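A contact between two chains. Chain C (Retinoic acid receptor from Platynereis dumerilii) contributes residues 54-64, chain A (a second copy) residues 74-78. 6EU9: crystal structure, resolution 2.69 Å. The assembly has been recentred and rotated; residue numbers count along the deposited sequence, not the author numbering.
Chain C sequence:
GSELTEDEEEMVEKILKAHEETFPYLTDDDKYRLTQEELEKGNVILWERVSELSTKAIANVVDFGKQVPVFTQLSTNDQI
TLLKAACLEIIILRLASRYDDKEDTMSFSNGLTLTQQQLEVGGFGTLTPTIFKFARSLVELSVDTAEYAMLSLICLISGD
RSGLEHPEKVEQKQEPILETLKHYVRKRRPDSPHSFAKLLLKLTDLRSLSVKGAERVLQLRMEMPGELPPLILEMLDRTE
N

Chain C, residues 54-64: STKAIANVVDF
Chain A, residues 74-78: LSTND

One carboxylate receives the start of a helix from the other copy of the protein: Asp63(C) takes three hydrogen bonds, all from Thr76(A), the first helical residue of its stretch. The backbone N of Thr76(A) donates to both carboxylate oxygens, at 3.3 Å to OD1 and 3.2 Å to OD2 of Asp63(C), with N-H...O angles of 146° and 156°. The hydroxyl OG1 of Thr76(A) adds the shortest bond, 2.7 Å to OD1 of Asp63(C). The amide is free for this because the first turn of a helix leaves its N-H groups without acceptors from within the helix.

Chain C supplies a continuous helix over residues 54-64, phi near -65° and psi near -40°, running on at both ends and held by i to i+4 bonds such as Asn60(C) N to Lys56(C) O at 3.0 Å. Chain A arrives as an extended lead, Leu74(A) at -90/175 and Ser75(A) at -52/150, then turns helical from Thr76(A) (-55/-37) through Asn77(A) and Asp78(A). The register is marked by Ala59(C) and Thr76(A), whose CA atoms lie 5.4 Å apart.

Asp63(C) points its CA-to-CB bond toward chain A, with chi1 -82° (m) and chi2 13°. Its OD2 also lies 3.3 Å from CA of Ser75(A), the N-cap residue, whose own side chain makes no capping bond. Thr76(A), chi1 -77° (m), is suited to its place by having two kinds of branch: while OG1 bonds the carboxylate, CG2 packs 3.6 Å from CB of Ala59(C). Val62(C), chi1 163° (t), sets its methyl CG1 3.6 Å from the hydroxyl oxygen OG1 of Thr76(A), a close van der Waals approach beside the hydrogen bond.

One to two turns back from Asp63(C), toward the N-terminus of helix C, Asn77(A) enters as a knob among Thr55(C), Lys56(C), Ala59(C) and Asn60(C). Its chi1 of -114° is between wells, and chi2 is -32°. ND2 of Asn77(A) is pressed unusually close to Lys56(C) (chi angles m, t, p, p), 3.0 Å from CA and 3.1 Å from CB, and lies 3.4 Å from O of Lys56(C); this nitrogen is hydrogen-bonded elsewhere in the structure. Ala59(C) forms a small floor, CB 3.6 Å from CG of Asn77(A), and its single methyl lets the knob approach closely.

The two stretches bury 328 Å² together, most of chain A's share on Thr76(A) and Asn77(A). The rule is compact: an acid to receive the helix start, an alanine to admit its next side chain.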

# COMPACT_ATOMS: atom_id res chain seq x y z
N SER C 54 0.08 -13.21 -1.08
CA SER C 54 0.83 -12.82 0.10
C SER C 54 0.89 -11.33 0.28
O SER C 54 0.74 -10.83 1.39
CB SER C 54 2.25 -13.38 0.02
OG SER C 54 2.16 -14.79 -0.08
N THR C 55 1.10 -10.62 -0.82
CA THR C 55 1.24 -9.15 -0.74
C THR C 55 -0.04 -8.56 -0.18
O THR C 55 -0.02 -7.96 0.86
CB THR C 55 1.51 -8.44 -2.11
OG1 THR C 55 2.76 -8.83 -2.63
CG2 THR C 55 1.48 -6.87 -2.01
N LYS C 56 -1.14 -8.97 -0.76
CA LYS C 56 -2.45 -8.47 -0.42
C LYS C 56 -2.78 -8.91 1.01
O LYS C 56 -3.30 -8.10 1.74
CB LYS C 56 -3.47 -9.01 -1.44
CG LYS C 56 -3.18 -8.57 -2.89
CD LYS C 56 -3.64 -9.55 -3.99
CE LYS C 56 -5.12 -9.44 -4.39
NZ LYS C 56 -5.77 -8.08 -4.42
N ALA C 57 -2.38 -10.11 1.39
CA ALA C 57 -2.69 -10.71 2.67
C ALA C 57 -2.08 -9.91 3.78
O ALA C 57 -2.67 -9.85 4.90
CB ALA C 57 -2.21 -12.17 2.72
N ILE C 58 -0.86 -9.46 3.57
CA ILE C 58 -0.10 -8.70 4.56
C ILE C 58 -0.66 -7.29 4.59
O ILE C 58 -0.77 -6.65 5.65
CB ILE C 58 1.42 -8.65 4.22
CG1 ILE C 58 1.95 -10.10 4.05
CG2 ILE C 58 2.16 -7.80 5.24
CD1 ILE C 58 3.35 -10.48 4.44
N ALA C 59 -1.08 -6.80 3.44
CA ALA C 59 -1.56 -5.42 3.38
C ALA C 59 -2.79 -5.35 4.25
O ALA C 59 -2.90 -4.42 5.03
CB ALA C 59 -1.83 -4.98 1.93
N ASN C 60 -3.61 -6.39 4.18
CA ASN C 60 -4.84 -6.43 4.94
C ASN C 60 -4.64 -6.51 6.44
O ASN C 60 -5.38 -5.91 7.16
CB ASN C 60 -5.64 -7.62 4.46
CG ASN C 60 -6.35 -7.39 3.19
OD1 ASN C 60 -6.58 -6.25 2.77
ND2 ASN C 60 -6.73 -8.45 2.55
N VAL C 61 -3.60 -7.21 6.88
CA VAL C 61 -3.32 -7.31 8.30
C VAL C 61 -2.92 -5.95 8.82
O VAL C 61 -3.29 -5.61 9.96
CB VAL C 61 -2.20 -8.31 8.62
CG1 VAL C 61 -1.88 -8.31 10.12
CG2 VAL C 61 -2.59 -9.70 8.14
N VAL C 62 -2.20 -5.16 8.01
CA VAL C 62 -1.84 -3.80 8.39
C VAL C 62 -3.08 -2.97 8.68
O VAL C 62 -3.18 -2.31 9.66
CB VAL C 62 -0.96 -3.09 7.28
CG1 VAL C 62 -0.91 -1.57 7.44
CG2 VAL C 62 0.38 -3.80 7.19
N ASP C 63 -4.01 -3.04 7.74
CA ASP C 63 -5.26 -2.31 7.78
C ASP C 63 -6.02 -2.77 9.00
O ASP C 63 -6.78 -2.03 9.55
CB ASP C 63 -6.07 -2.61 6.51
CG ASP C 63 -5.62 -1.78 5.35
OD1 ASP C 63 -4.54 -1.16 5.45
OD2 ASP C 63 -6.33 -1.77 4.32
N PHE C 64 -5.89 -4.01 9.40
CA PHE C 64 -6.59 -4.52 10.53
C PHE C 64 -6.17 -3.71 11.76
O PHE C 64 -7.02 -3.30 12.51
CB PHE C 64 -6.35 -6.04 10.68
CG PHE C 64 -6.80 -6.59 11.98
CD1 PHE C 64 -8.15 -6.63 12.27
CD2 PHE C 64 -5.91 -6.99 12.94
CE1 PHE C 64 -8.65 -7.08 13.47
CE2 PHE C 64 -6.39 -7.53 14.17
CZ PHE C 64 -7.75 -7.54 14.44
N LEU A 74 -7.47 4.90 2.06
CA LEU A 74 -7.87 3.70 1.31
C LEU A 74 -7.04 2.57 1.79
O LEU A 74 -6.06 2.80 2.51
CB LEU A 74 -7.61 3.90 -0.18
CG LEU A 74 -7.87 5.28 -0.74
CD1 LEU A 74 -6.61 5.62 -1.50
CD2 LEU A 74 -9.15 5.30 -1.52
N SER A 75 -7.33 1.35 1.31
CA SER A 75 -6.60 0.14 1.68
C SER A 75 -5.13 0.37 1.48
O SER A 75 -4.69 1.15 0.61
CB SER A 75 -6.95 -1.05 0.79
OG SER A 75 -8.13 -0.86 0.13
N THR A 76 -4.31 -0.32 2.31
CA THR A 76 -2.87 -0.39 2.08
C THR A 76 -2.60 -0.93 0.66
O THR A 76 -1.68 -0.45 0.02
CB THR A 76 -2.24 -1.20 3.18
OG1 THR A 76 -2.19 -0.33 4.32
CG2 THR A 76 -0.83 -1.65 2.87
N ASN A 77 -3.42 -1.88 0.22
CA ASN A 77 -3.25 -2.52 -1.04
C ASN A 77 -3.42 -1.54 -2.21
O ASN A 77 -2.58 -1.47 -3.14
CB ASN A 77 -4.22 -3.67 -1.22
CG ASN A 77 -3.53 -4.98 -1.27
OD1 ASN A 77 -2.41 -5.07 -1.74
ND2 ASN A 77 -4.18 -6.01 -0.80
N ASP A 78 -4.53 -0.84 -2.15
CA ASP A 78 -4.91 0.10 -3.16
C ASP A 78 -3.93 1.25 -3.21
O ASP A 78 -3.57 1.73 -4.31
CB ASP A 78 -6.33 0.62 -2.85
CG ASP A 78 -7.41 -0.35 -3.27
OD1 ASP A 78 -7.06 -1.53 -3.61
OD2 ASP A 78 -8.57 0.10 -3.32